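PDB 3D1L: putative NADP oxidoreductase BF3122 from Bacteroides fragilis, which is of unconfirmed function but is probably an NADP-dependent oxidoreductase that binds its dinucleotide cofactor on an N-terminal Rossmann-type domain. Local coordinates for residues F34-V39 with V54-T59; L21-A26 with R48-K53; V14-G19 with Y72-K77; K92-L97 with H113-G118. One frame throughout, in Å; residues are numbered along the deposited sequence. Where two conformers were deposited one is given.

Contact 1: F34-V39 with V54-T59; sequences FRIVQV and VEAEYT
Gln38 and Glu57 sit next to each other on two parallel strands, and their side chains leave the sheet on the same face. Gln38 CB presses against the backbone of its neighbour, 3.1 Å from Glu57 O, and also touches Glu57 CB. The next atom, CG, falls between the backbone N and the carbonyl carbon (chi1 75°), and from there the extended chain carries the amide past the methyl of Thr59. OE1 lies 3.9 Å from Thr59 CG2 and takes a hydrogen bond from the backbone N of Asn66; NE2 packs on the same methyl. The Glu57 carboxylate stays beyond bonding distance, its plane turned 53° from the amide.

Val39 and Ile36 work on the other face. There Ala56 CB is set between Ile36 CG2 at 4.1 Å and Val39 CG2 at 4.2 Å, while Val54 CG2 closes over the isoleucine branch. Tyr58 leads off toward helix 44-53, where its OH bonds Glu44.

The backbone ladder is short. Glu57 gives its N to Val37 O (3.1 Å) and receives Val39 N on its O (2.9 Å); Thr59 N then reaches Val39 O (2.9 Å). Strand 35-40, helix 44-53 and edge strand 57-59 together form a beta-alpha-beta unit of the kind from which Rossmann folds are built.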
loop_
_atom_site.group_PDB
_atom_site.type_symbol
_atom_site.label_atom_id
_atom_site.label_comp_id
_atom_site.label_asym_id
_atom_site.label_seq_id
_atom_site.Cartn_x
_atom_site.Cartn_y
_atom_site.Cartn_z
ATOM N N PHE B 34 -22.238 -20.438 -12.065
ATOM C CA PHE B 34 -21.882 -21.805 -11.650
ATOM C C PHE B 34 -22.666 -22.221 -10.416
ATOM O O PHE B 34 -23.135 -21.377 -9.652
ATOM C CB PHE B 34 -20.384 -21.962 -11.362
ATOM C CG PHE B 34 -19.533 -22.042 -12.594
ATOM C CD1 PHE B 34 -19.074 -20.888 -13.214
ATOM C CD2 PHE B 34 -19.190 -23.285 -13.135
ATOM C CE1 PHE B 34 -18.301 -20.963 -14.369
ATOM C CE2 PHE B 34 -18.418 -23.377 -14.283
ATOM C CZ PHE B 34 -17.971 -22.213 -14.905
ATOM N N ARG B 35 -22.792 -23.532 -10.240
ATOM C CA ARG B 35 -23.544 -24.128 -9.157
ATOM C C ARG B 35 -22.605 -24.643 -8.059
ATOM O O ARG B 35 -21.928 -25.653 -8.216
ATOM C CB ARG B 35 -24.422 -25.255 -9.698
ATOM C CG ARG B 35 -25.321 -25.907 -8.662
ATOM C CD ARG B 35 -26.435 -26.713 -9.362
ATOM N NE ARG B 35 -26.750 -27.972 -8.673
ATOM C CZ ARG B 35 -26.605 -29.194 -9.203
ATOM N NH1 ARG B 35 -26.157 -29.357 -10.446
ATOM N NH2 ARG B 35 -26.920 -30.266 -8.485
ATOM N N ILE B 36 -22.569 -23.916 -6.953
ATOM C CA ILE B 36 -21.816 -24.341 -5.788
ATOM C C ILE B 36 -22.799 -25.084 -4.898
ATOM O O ILE B 36 -23.697 -24.468 -4.324
ATOM C CB ILE B 36 -21.145 -23.121 -5.081
ATOM C CG1 ILE B 36 -20.091 -22.519 -6.023
ATOM C CG2 ILE B 36 -20.474 -23.550 -3.804
ATOM C CD1 ILE B 36 -20.256 -21.081 -6.221
ATOM N N VAL B 37 -22.645 -26.402 -4.792
ATOM C CA VAL B 37 -23.665 -27.182 -4.101
ATOM C C VAL B 37 -23.517 -27.113 -2.588
ATOM O O VAL B 37 -24.532 -27.068 -1.871
ATOM C CB VAL B 37 -23.801 -28.642 -4.634
ATOM C CG1 VAL B 37 -24.045 -28.624 -6.146
ATOM C CG2 VAL B 37 -22.579 -29.454 -4.319
ATOM N N GLN B 38 -22.267 -27.092 -2.107
ATOM C CA GLN B 38 -22.005 -26.920 -0.690
ATOM C C GLN B 38 -20.576 -26.546 -0.392
ATOM O O GLN B 38 -19.669 -26.692 -1.217
ATOM C CB GLN B 38 -22.394 -28.150 0.143
ATOM C CG GLN B 38 -21.441 -29.267 0.009
ATOM C CD GLN B 38 -21.438 -30.241 1.153
ATOM O OE1 GLN B 38 -20.523 -31.025 1.241
ATOM N NE2 GLN B 38 -22.452 -30.228 2.008
ATOM N N VAL B 39 -20.397 -26.055 0.822
ATOM C CA VAL B 39 -19.135 -25.556 1.304
ATOM C C VAL B 39 -18.826 -26.360 2.552
ATOM O O VAL B 39 -19.694 -26.539 3.406
ATOM C CB VAL B 39 -19.293 -24.044 1.689
ATOM C CG1 VAL B 39 -18.071 -23.501 2.466
ATOM C CG2 VAL B 39 -19.593 -23.194 0.444
ATOM N N VAL B 54 -23.410 -17.725 -1.546
ATOM C CA VAL B 54 -23.393 -18.395 -2.840
ATOM C C VAL B 54 -24.504 -19.414 -2.900
ATOM O O VAL B 54 -24.469 -20.354 -3.727
ATOM C CB VAL B 54 -22.035 -19.088 -3.130
ATOM C CG1 VAL B 54 -20.896 -18.043 -3.217
ATOM C CG2 VAL B 54 -21.724 -20.148 -2.071
ATOM N N GLU B 55 -25.479 -19.209 -2.009
ATOM C CA GLU B 55 -26.685 -20.027 -1.892
ATOM C C GLU B 55 -26.420 -21.518 -1.866
ATOM O O GLU B 55 -27.048 -22.253 -2.614
ATOM C CB GLU B 55 -27.695 -19.668 -3.011
ATOM C CG GLU B 55 -28.193 -18.236 -2.885
ATOM C CD GLU B 55 -29.100 -17.826 -4.006
ATOM O OE1 GLU B 55 -28.592 -17.435 -5.090
ATOM O OE2 GLU B 55 -30.330 -17.860 -3.791
ATOM N N ALA B 56 -25.521 -21.951 -0.983
ATOM C CA ALA B 56 -25.049 -23.349 -0.908
ATOM C C ALA B 56 -25.394 -23.973 0.417
ATOM O O ALA B 56 -25.599 -23.252 1.388
ATOM C CB ALA B 56 -23.513 -23.388 -1.066
ATOM N N GLU B 57 -25.401 -25.307 0.466
ATOM C CA GLU B 57 -25.434 -26.063 1.732
ATOM C C GLU B 57 -24.065 -25.959 2.371
ATOM O O GLU B 57 -23.114 -25.575 1.709
ATOM C CB GLU B 57 -25.725 -27.552 1.486
ATOM C CG GLU B 57 -27.066 -27.860 0.844
ATOM C CD GLU B 57 -27.415 -29.348 0.908
ATOM O OE1 GLU B 57 -26.488 -30.205 0.936
ATOM O OE2 GLU B 57 -28.625 -29.667 0.943
ATOM N N TYR B 58 -23.943 -26.271 3.661
ATOM C CA TYR B 58 -22.610 -26.364 4.244
ATOM C C TYR B 58 -22.487 -27.491 5.235
ATOM O O TYR B 58 -23.475 -27.969 5.793
ATOM C CB TYR B 58 -22.149 -25.036 4.881
ATOM C CG TYR B 58 -22.768 -24.725 6.223
ATOM C CD1 TYR B 58 -22.194 -25.200 7.411
ATOM C CD2 TYR B 58 -23.906 -23.949 6.308
ATOM C CE1 TYR B 58 -22.740 -24.909 8.631
ATOM C CE2 TYR B 58 -24.486 -23.654 7.543
ATOM C CZ TYR B 58 -23.899 -24.134 8.695
ATOM O OH TYR B 58 -24.462 -23.828 9.911
ATOM N N THR B 59 -21.252 -27.911 5.467
ATOM C CA THR B 59 -20.999 -28.866 6.539
ATOM C C THR B 59 -19.653 -28.524 7.196
ATOM O O THR B 59 -18.815 -27.845 6.581
ATOM C CB THR B 59 -21.029 -30.334 6.017
ATOM O OG1 THR B 59 -20.934 -31.235 7.126
ATOM C CG2 THR B 59 -19.840 -30.586 5.077
#

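Contact 2: L21-A26 with R48-K53; sequences LATNLA and RELAQK
Leu50 reaches across from helix 44-53 and sets both its methyls on helix 20-31, over the backbone of Thr23. Its CG is anti to the backbone N (chi1 -179°), which carries the fork out toward the other helix. CD1 comes within 3.8 Å of Thr23 CA and 4.0 Å of Ala26 CB; CD2 rests on the same CA at 3.9 Å and also nears the carbonyl O of Ala22. The tight part is one leucine fork; Leu15 of strand 12-16 touches both Leu50 and Ala26.

Toward Lys53 the contact is looser and wetter. The lysine chain runs out extended; NZ lies 4.0 Å from Thr23 CG2, and no direct hydrogen bond joins Lys53 to Thr23. One water fills in: it accepts from Lys53 NZ at 3.1 Å and donates to Thr23 OG1 at 2.9 Å. That hydroxyl already bonds the backbone O of Gly19, one turn back in the chain, so two hydrogen bonds hold it.

With axes 10.3 Å apart and only 9° between their directions, these are neighbouring, nearly parallel helices on one face of a Rossmann-type sheet, and Ala22 fits the last position of what is probably a Rossmann-type GxGxxA motif.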
loop_
_atom_site.group_PDB
_atom_site.type_symbol
_atom_site.label_atom_id
_atom_site.label_comp_id
_atom_site.label_asym_id
_atom_site.label_seq_id
_atom_site.Cartn_x
_atom_site.Cartn_y
_atom_site.Cartn_z
ATOM N N LEU B 21 -9.259 -16.810 -0.165
ATOM C CA LEU B 21 -9.209 -17.192 -1.585
ATOM C C LEU B 21 -10.468 -17.934 -1.974
ATOM O O LEU B 21 -11.093 -17.619 -2.983
ATOM C CB LEU B 21 -7.938 -18.034 -1.884
ATOM C CG LEU B 21 -7.686 -18.603 -3.305
ATOM C CD1 LEU B 21 -6.196 -18.911 -3.523
ATOM C CD2 LEU B 21 -8.537 -19.832 -3.629
ATOM N N ALA B 22 -10.871 -18.912 -1.167
ATOM C CA ALA B 22 -12.051 -19.713 -1.489
ATOM C C ALA B 22 -13.330 -18.845 -1.528
ATOM O O ALA B 22 -14.164 -19.006 -2.416
ATOM C CB ALA B 22 -12.188 -20.874 -0.509
ATOM N N THR B 23 -13.462 -17.915 -0.588
ATOM C CA THR B 23 -14.597 -16.993 -0.538
ATOM C C THR B 23 -14.704 -16.191 -1.832
ATOM O O THR B 23 -15.752 -16.174 -2.480
ATOM C CB THR B 23 -14.472 -16.065 0.704
ATOM O OG1 THR B 23 -14.617 -16.855 1.897
ATOM C CG2 THR B 23 -15.507 -14.940 0.703
ATOM N N ASN B 24 -13.603 -15.575 -2.238
ATOM C CA ASN B 24 -13.573 -14.796 -3.462
ATOM C C ASN B 24 -13.775 -15.646 -4.723
ATOM O O ASN B 24 -14.530 -15.271 -5.605
ATOM C CB ASN B 24 -12.263 -13.993 -3.537
ATOM C CG ASN B 24 -12.274 -12.769 -2.618
ATOM O OD1 ASN B 24 -12.901 -11.757 -2.932
ATOM N ND2 ASN B 24 -11.582 -12.861 -1.478
ATOM N N LEU B 25 -13.108 -16.792 -4.791
ATOM C CA LEU B 25 -13.254 -17.695 -5.921
ATOM C C LEU B 25 -14.672 -18.232 -5.977
ATOM O O LEU B 25 -15.225 -18.374 -7.040
ATOM C CB LEU B 25 -12.251 -18.849 -5.841
ATOM C CG LEU B 25 -12.274 -19.926 -6.934
ATOM C CD1 LEU B 25 -12.111 -19.341 -8.362
ATOM C CD2 LEU B 25 -11.195 -20.964 -6.684
ATOM N N ALA B 26 -15.266 -18.543 -4.834
ATOM C CA ALA B 26 -16.672 -19.007 -4.840
ATOM C C ALA B 26 -17.635 -17.945 -5.335
ATOM O O ALA B 26 -18.516 -18.252 -6.118
ATOM C CB ALA B 26 -17.103 -19.548 -3.457
ATOM N N ARG B 48 -20.752 -21.351 7.114
ATOM C CA ARG B 48 -22.054 -20.696 6.958
ATOM C C ARG B 48 -21.960 -19.361 6.229
ATOM O O ARG B 48 -22.715 -19.105 5.301
ATOM C CB ARG B 48 -22.728 -20.494 8.321
ATOM C CG ARG B 48 -24.132 -19.854 8.240
ATOM C CD ARG B 48 -24.640 -19.322 9.584
ATOM N NE ARG B 48 -23.587 -18.715 10.393
ATOM C CZ ARG B 48 -23.232 -19.135 11.606
ATOM N NH1 ARG B 48 -23.858 -20.161 12.181
ATOM N NH2 ARG B 48 -22.254 -18.520 12.259
ATOM N N GLU B 49 -21.041 -18.505 6.657
ATOM C CA GLU B 49 -20.839 -17.200 6.027
ATOM C C GLU B 49 -20.692 -17.366 4.540
ATOM O O GLU B 49 -21.384 -16.706 3.764
ATOM C CB GLU B 49 -19.610 -16.478 6.603
ATOM C CG GLU B 49 -19.902 -15.739 7.882
ATOM C CD GLU B 49 -18.660 -15.070 8.492
ATOM O OE1 GLU B 49 -18.821 -14.499 9.609
ATOM O OE2 GLU B 49 -17.551 -15.096 7.872
ATOM N N LEU B 50 -19.810 -18.264 4.133
ATOM C CA LEU B 50 -19.615 -18.456 2.696
ATOM C C LEU B 50 -20.832 -19.080 1.991
ATOM O O LEU B 50 -21.188 -18.670 0.898
ATOM C CB LEU B 50 -18.320 -19.235 2.375
ATOM C CG LEU B 50 -18.073 -19.431 0.863
ATOM C CD1 LEU B 50 -18.196 -18.091 0.058
ATOM C CD2 LEU B 50 -16.719 -20.088 0.641
ATOM N N ALA B 51 -21.454 -20.078 2.605
ATOM C CA ALA B 51 -22.597 -20.762 1.973
ATOM C C ALA B 51 -23.770 -19.841 1.703
ATOM O O ALA B 51 -24.473 -19.974 0.694
ATOM C CB ALA B 51 -23.037 -21.946 2.817
ATOM N N GLN B 52 -24.001 -18.903 2.608
ATOM C CA GLN B 52 -25.085 -17.934 2.429
ATOM C C GLN B 52 -24.841 -17.006 1.264
ATOM O O GLN B 52 -25.796 -16.518 0.649
ATOM C CB GLN B 52 -25.185 -17.040 3.631
ATOM C CG GLN B 52 -25.860 -17.627 4.787
ATOM C CD GLN B 52 -25.892 -16.624 5.907
ATOM O OE1 GLN B 52 -25.516 -16.935 7.037
ATOM N NE2 GLN B 52 -26.304 -15.383 5.585
ATOM N N LYS B 53 -23.565 -16.712 0.994
ATOM C CA LYS B 53 -23.222 -15.788 -0.075
ATOM C C LYS B 53 -23.477 -16.402 -1.455
ATOM O O LYS B 53 -23.744 -15.686 -2.417
ATOM C CB LYS B 53 -21.767 -15.325 0.054
ATOM C CG LYS B 53 -21.525 -14.376 1.240
ATOM C CD LYS B 53 -20.040 -14.305 1.595
ATOM C CE LYS B 53 -19.772 -13.457 2.849
ATOM N NZ LYS B 53 -18.285 -13.459 3.127
HETATM O O HOH W 1 -16.874 -16.186 3.633
#

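Contact 3: V14-G19 with Y72-K77; sequences VLIGAG and YIVSLK
Val14 and Tyr72 meet because chi1 of Tyr72 sets CG anti to its carbonyl carbon, while chi2 (-93°) turns CD1 onto the valine. CD1 lies 3.5 Å from Val14 CB, CE1 touches the same atom, and both valine methyls meet this stretch of ring, whose far OH bonds Asn66 O. Leu76 reaches back with an anti chi2, its CD1 3.8 Å from Ile16 CG2. Val74 CG2 rests beside Ile16 CB on that face, and Leu15 CD2 meets Ile73 CD1 on the other.

Between the two faces runs a regular parallel ladder. Ile73 N to Val14 O, Ile16 N to Ile73 O and Ser75 N to Ile16 O are each 2.8 Å long and close to straight.

Beyond it the strands part and water takes over. Gly17 has backbone angles (phi 113°, psi 137°) at which a CB would jam against the preceding carbonyl O, and it would also clash with Ser75 O, which lies 3.6 Å from Gly17 CA. Ser75 OG holds a water at 2.9 Å and is also bonded to Thr101 OG1. A second water accepts from Gly19 N and donates to Ser75 O at 2.6 Å, just before the helix for which Gly19 occupies the N-cap position.

Strand 12-16 lies between strands 35-40 and 71-74, with helix 20-31 over the Leu15 face and helix 78-89 against Ile16, Val74 and Leu76.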
loop_
_atom_site.group_PDB
_atom_site.type_symbol
_atom_site.label_atom_id
_atom_site.label_comp_id
_atom_site.label_asym_id
_atom_site.label_seq_id
_atom_site.Cartn_x
_atom_site.Cartn_y
_atom_site.Cartn_z
ATOM N N VAL B 14 -18.044 -28.386 -5.344
ATOM C CA VAL B 14 -17.911 -28.360 -3.857
ATOM C C VAL B 14 -16.616 -27.627 -3.449
ATOM O O VAL B 14 -15.553 -27.802 -4.080
ATOM C CB VAL B 14 -17.958 -29.788 -3.279
ATOM C CG1 VAL B 14 -17.640 -29.821 -1.767
ATOM C CG2 VAL B 14 -19.330 -30.442 -3.560
ATOM N N LEU B 15 -16.710 -26.776 -2.422
ATOM C CA LEU B 15 -15.512 -26.147 -1.862
ATOM C C LEU B 15 -15.174 -26.796 -0.561
ATOM O O LEU B 15 -16.031 -26.876 0.333
ATOM C CB LEU B 15 -15.710 -24.641 -1.648
ATOM C CG LEU B 15 -16.401 -23.758 -2.706
ATOM C CD1 LEU B 15 -16.013 -22.363 -2.332
ATOM C CD2 LEU B 15 -15.967 -23.994 -4.127
ATOM N N ILE B 16 -13.930 -27.272 -0.450
ATOM C CA ILE B 16 -13.411 -27.853 0.777
ATOM C C ILE B 16 -12.462 -26.792 1.320
ATOM O O ILE B 16 -11.301 -26.667 0.865
ATOM C CB ILE B 16 -12.684 -29.234 0.563
ATOM C CG1 ILE B 16 -13.562 -30.303 -0.137
ATOM C CG2 ILE B 16 -12.167 -29.774 1.861
ATOM C CD1 ILE B 16 -14.893 -30.627 0.528
ATOM N N GLY B 17 -12.961 -26.002 2.261
ATOM C CA GLY B 17 -12.223 -24.837 2.732
ATOM C C GLY B 17 -12.951 -23.557 2.324
ATOM O O GLY B 17 -13.434 -23.438 1.188
ATOM N N ALA B 18 -13.032 -22.598 3.247
ATOM C CA ALA B 18 -13.877 -21.424 3.058
ATOM C C ALA B 18 -13.138 -20.129 3.434
ATOM O O ALA B 18 -13.787 -19.164 3.837
ATOM C CB ALA B 18 -15.163 -21.568 3.876
ATOM N N GLY B 19 -11.804 -20.113 3.290
ATOM C CA GLY B 19 -10.970 -18.970 3.697
ATOM C C GLY B 19 -11.072 -17.835 2.696
ATOM O O GLY B 19 -12.047 -17.783 1.923
ATOM N N TYR B 72 -14.183 -30.581 -7.011
ATOM C CA TYR B 72 -13.915 -30.325 -5.624
ATOM C C TYR B 72 -12.709 -29.391 -5.516
ATOM O O TYR B 72 -11.586 -29.758 -5.895
ATOM C CB TYR B 72 -13.655 -31.644 -4.905
ATOM C CG TYR B 72 -14.904 -32.508 -4.832
ATOM C CD1 TYR B 72 -15.738 -32.439 -3.715
ATOM C CD2 TYR B 72 -15.259 -33.375 -5.878
ATOM C CE1 TYR B 72 -16.893 -33.206 -3.626
ATOM C CE2 TYR B 72 -16.415 -34.165 -5.788
ATOM C CZ TYR B 72 -17.219 -34.057 -4.660
ATOM O OH TYR B 72 -18.349 -34.783 -4.527
ATOM N N ILE B 73 -12.959 -28.178 -5.025
ATOM C CA ILE B 73 -11.911 -27.162 -4.892
ATOM C C ILE B 73 -11.431 -27.123 -3.455
ATOM O O ILE B 73 -12.187 -26.761 -2.548
ATOM C CB ILE B 73 -12.375 -25.763 -5.324
ATOM C CG1 ILE B 73 -12.920 -25.793 -6.768
ATOM C CG2 ILE B 73 -11.178 -24.748 -5.151
ATOM C CD1 ILE B 73 -13.558 -24.504 -7.228
ATOM N N VAL B 74 -10.187 -27.540 -3.258
ATOM C CA VAL B 74 -9.645 -27.732 -1.932
ATOM C C VAL B 74 -8.693 -26.586 -1.613
ATOM O O VAL B 74 -7.699 -26.363 -2.306
ATOM C CB VAL B 74 -8.984 -29.130 -1.797
ATOM C CG1 VAL B 74 -8.497 -29.378 -0.392
ATOM C CG2 VAL B 74 -9.969 -30.246 -2.271
ATOM N N SER B 75 -9.064 -25.826 -0.583
ATOM C CA SER B 75 -8.280 -24.696 -0.092
ATOM C C SER B 75 -7.992 -24.929 1.378
ATOM O O SER B 75 -8.677 -24.386 2.246
ATOM C CB SER B 75 -9.079 -23.397 -0.234
ATOM O OG SER B 75 -9.335 -23.084 -1.579
ATOM N N LEU B 76 -7.013 -25.751 1.681
ATOM C CA LEU B 76 -6.727 -26.068 3.063
ATOM C C LEU B 76 -5.221 -25.980 3.319
ATOM O O LEU B 76 -4.421 -26.151 2.395
ATOM C CB LEU B 76 -7.272 -27.461 3.421
ATOM C CG LEU B 76 -8.784 -27.697 3.605
ATOM C CD1 LEU B 76 -9.093 -29.158 3.983
ATOM C CD2 LEU B 76 -9.407 -26.752 4.637
ATOM N N LYS B 77 -4.843 -25.696 4.568
ATOM C CA LYS B 77 -3.448 -25.722 4.983
ATOM C C LYS B 77 -2.889 -27.137 4.798
ATOM O O LYS B 77 -3.639 -28.074 4.481
ATOM C CB LYS B 77 -3.324 -25.270 6.440
HETATM O O HOH W 2 -12.004 -24.084 -1.204
HETATM O O HOH W 3 -9.737 -22.089 2.897
#

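Contact 4: K92-L97 with H113-G118; sequences KREEAL and HVPHYG
From Glu94 to Leu97 the backbone runs beside Pro115 to Gly118 with end-to-end directions only 4° apart, the first piece leaving a type I turn that Ala96 N closes onto Arg93 O. No hydrogen bond crosses directly; side chains resting on the opposite backbone make most of the contact. His116 has the main part. Its CG is anti to the carbonyl carbon (chi1 -52°), and the ring turns its edge to the turn: CD2 lies 3.0 Å from Glu94 O, close to the ring plane, a spot where a ring C-H can point at the carbonyl. Farther back, CB of the histidine sits 3.5 Å from Ala96 O. ND1 is hydrogen-bonded to Asp148 OD2, which fixes the ring's rotation and would tend to stabilise a protonated imidazole.

Here strands 97-100 and 117-122, parallel neighbours in the sheet of this Rossmann-type domain, begin side by side, and Met98 provides the backbone bonds to His116 and Gly118 that the two segments lack between themselves.

The Glu94 chain is bent at chi2, and its OE1 lies 3.7 Å from Pro115 CG. The carboxylate stands almost perpendicular to the imidazole, planes 88° apart, with OE2 4.1 Å from His116 NE2, where it may still influence the ring, though no salt bridge forms. Pro115 CG also lies 3.4 Å from Glu94 O. At the inner end Leu97 extends CD1 to 3.3 Å from Tyr117 N, an N-H that is itself used by Ser144 OG. Within the turn, Arg93 NH2 forms a salt bridge with Glu95 OE1 at 3.2 Å.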
loop_
_atom_site.group_PDB
_atom_site.type_symbol
_atom_site.label_atom_id
_atom_site.label_comp_id
_atom_site.label_asym_id
_atom_site.label_seq_id
_atom_site.Cartn_x
_atom_site.Cartn_y
_atom_site.Cartn_z
ATOM N N LYS B 92 -16.448 -40.812 -4.227
ATOM C CA LYS B 92 -16.728 -39.817 -5.272
ATOM C C LYS B 92 -16.888 -40.489 -6.620
ATOM O O LYS B 92 -16.523 -41.650 -6.799
ATOM C CB LYS B 92 -15.618 -38.755 -5.375
ATOM C CG LYS B 92 -15.161 -38.184 -4.072
ATOM C CD LYS B 92 -16.214 -37.349 -3.388
ATOM C CE LYS B 92 -15.877 -37.290 -1.912
ATOM N NZ LYS B 92 -16.291 -36.030 -1.325
ATOM N N ARG B 93 -17.422 -39.743 -7.578
ATOM C CA ARG B 93 -17.522 -40.238 -8.944
ATOM C C ARG B 93 -16.114 -40.399 -9.505
ATOM O O ARG B 93 -15.210 -39.608 -9.196
ATOM C CB ARG B 93 -18.325 -39.256 -9.809
ATOM C CG ARG B 93 -19.735 -38.984 -9.299
ATOM C CD ARG B 93 -20.237 -37.632 -9.784
ATOM N NE ARG B 93 -20.238 -37.521 -11.256
ATOM C CZ ARG B 93 -20.444 -36.388 -11.922
ATOM N NH1 ARG B 93 -20.698 -35.258 -11.264
ATOM N NH2 ARG B 93 -20.440 -36.381 -13.252
ATOM N N GLU B 94 -15.939 -41.425 -10.330
ATOM C CA GLU B 94 -14.689 -41.666 -11.030
ATOM C C GLU B 94 -14.204 -40.416 -11.789
ATOM O O GLU B 94 -13.029 -40.062 -11.725
ATOM C CB GLU B 94 -14.881 -42.823 -11.997
ATOM C CG GLU B 94 -13.904 -43.955 -11.800
ATOM C CD GLU B 94 -12.644 -43.830 -12.642
ATOM O OE1 GLU B 94 -11.644 -44.487 -12.274
ATOM O OE2 GLU B 94 -12.634 -43.099 -13.667
ATOM N N GLU B 95 -15.114 -39.733 -12.477
ATOM C CA GLU B 95 -14.749 -38.524 -13.254
ATOM C C GLU B 95 -14.644 -37.218 -12.454
ATOM O O GLU B 95 -14.350 -36.182 -13.038
ATOM C CB GLU B 95 -15.745 -38.311 -14.396
ATOM C CG GLU B 95 -17.108 -37.884 -13.893
ATOM C CD GLU B 95 -18.132 -37.741 -14.999
ATOM O OE1 GLU B 95 -19.031 -38.603 -15.055
ATOM O OE2 GLU B 95 -18.031 -36.767 -15.796
ATOM N N ALA B 96 -14.946 -37.240 -11.157
ATOM C CA ALA B 96 -14.790 -36.022 -10.335
ATOM C C ALA B 96 -13.348 -35.527 -10.383
ATOM O O ALA B 96 -12.408 -36.321 -10.409
ATOM C CB ALA B 96 -15.211 -36.270 -8.904
ATOM N N LEU B 97 -13.180 -34.215 -10.427
ATOM C CA LEU B 97 -11.849 -33.631 -10.453
ATOM C C LEU B 97 -11.520 -33.033 -9.084
ATOM O O LEU B 97 -12.291 -32.205 -8.574
ATOM C CB LEU B 97 -11.816 -32.600 -11.600
ATOM C CG LEU B 97 -10.614 -31.826 -12.131
ATOM C CD1 LEU B 97 -9.325 -32.612 -12.051
ATOM C CD2 LEU B 97 -10.852 -31.336 -13.587
ATOM N N HIS B 113 -4.103 -41.188 -5.396
ATOM C CA HIS B 113 -5.313 -41.043 -4.571
ATOM C C HIS B 113 -6.603 -40.931 -5.376
ATOM O O HIS B 113 -7.633 -41.472 -4.970
ATOM C CB HIS B 113 -5.168 -39.868 -3.598
ATOM C CG HIS B 113 -4.079 -40.061 -2.589
ATOM N ND1 HIS B 113 -2.940 -39.285 -2.560
ATOM C CD2 HIS B 113 -3.947 -40.956 -1.581
ATOM C CE1 HIS B 113 -2.150 -39.693 -1.581
ATOM N NE2 HIS B 113 -2.743 -40.704 -0.967
ATOM N N VAL B 114 -6.554 -40.217 -6.499
ATOM C CA VAL B 114 -7.717 -40.063 -7.385
ATOM C C VAL B 114 -7.325 -40.095 -8.851
ATOM O O VAL B 114 -6.211 -39.720 -9.213
ATOM C CB VAL B 114 -8.514 -38.739 -7.133
ATOM C CG1 VAL B 114 -9.421 -38.875 -5.908
ATOM C CG2 VAL B 114 -7.591 -37.544 -7.027
ATOM N N PRO B 115 -8.224 -40.589 -9.703
ATOM C CA PRO B 115 -7.897 -40.601 -11.125
ATOM C C PRO B 115 -7.823 -39.230 -11.821
ATOM O O PRO B 115 -7.117 -39.123 -12.802
ATOM C CB PRO B 115 -8.999 -41.471 -11.743
ATOM C CG PRO B 115 -10.110 -41.468 -10.735
ATOM C CD PRO B 115 -9.503 -41.273 -9.400
ATOM N N HIS B 116 -8.565 -38.222 -11.354
ATOM C CA HIS B 116 -8.565 -36.913 -11.998
ATOM C C HIS B 116 -8.294 -35.845 -10.928
ATOM O O HIS B 116 -8.959 -35.796 -9.867
ATOM C CB HIS B 116 -9.867 -36.653 -12.767
ATOM C CG HIS B 116 -10.233 -37.749 -13.719
ATOM N ND1 HIS B 116 -9.834 -37.753 -15.040
ATOM C CD2 HIS B 116 -10.909 -38.913 -13.527
ATOM C CE1 HIS B 116 -10.271 -38.857 -15.625
ATOM N NE2 HIS B 116 -10.935 -39.570 -14.732
ATOM N N TYR B 117 -7.293 -35.010 -11.206
ATOM C CA TYR B 117 -6.784 -34.085 -10.205
ATOM C C TYR B 117 -5.976 -32.974 -10.881
ATOM O O TYR B 117 -5.631 -33.089 -12.061
ATOM C CB TYR B 117 -5.952 -34.821 -9.159
ATOM C CG TYR B 117 -4.733 -35.533 -9.695
ATOM C CD1 TYR B 117 -3.530 -34.848 -9.882
ATOM C CD2 TYR B 117 -4.770 -36.897 -9.981
ATOM C CE1 TYR B 117 -2.400 -35.493 -10.378
ATOM C CE2 TYR B 117 -3.639 -37.574 -10.464
ATOM C CZ TYR B 117 -2.463 -36.860 -10.662
ATOM O OH TYR B 117 -1.340 -37.497 -11.136
ATOM N N GLY B 118 -5.677 -31.917 -10.142
ATOM C CA GLY B 118 -5.015 -30.759 -10.722
ATOM C C GLY B 118 -4.849 -29.638 -9.734
ATOM O O GLY B 118 -5.128 -29.799 -8.550
#

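How the contacts relate
Strand 12-16 opens the chain's first loop here, and contact 3 closes it 53 residues later by setting 72-77 beside 14-19. Contacts 1 and 2 are both nested within that loop, and they cross each other, because 21-26, 34-39, 48-53 and 54-59 follow in alternating order. Contact 2 pairs the two helices; contact 1 adds the edge strand, and Ala56 N probably bonds Ala51 O between them. Gln38 O, probably bonded to Leu15 N, joins contact 1 to contact 3 through adjacent strands. Contact 4 follows in series, closing a short loop farther across the same sheet, with Tyr72 N probably bonded to Leu97 O.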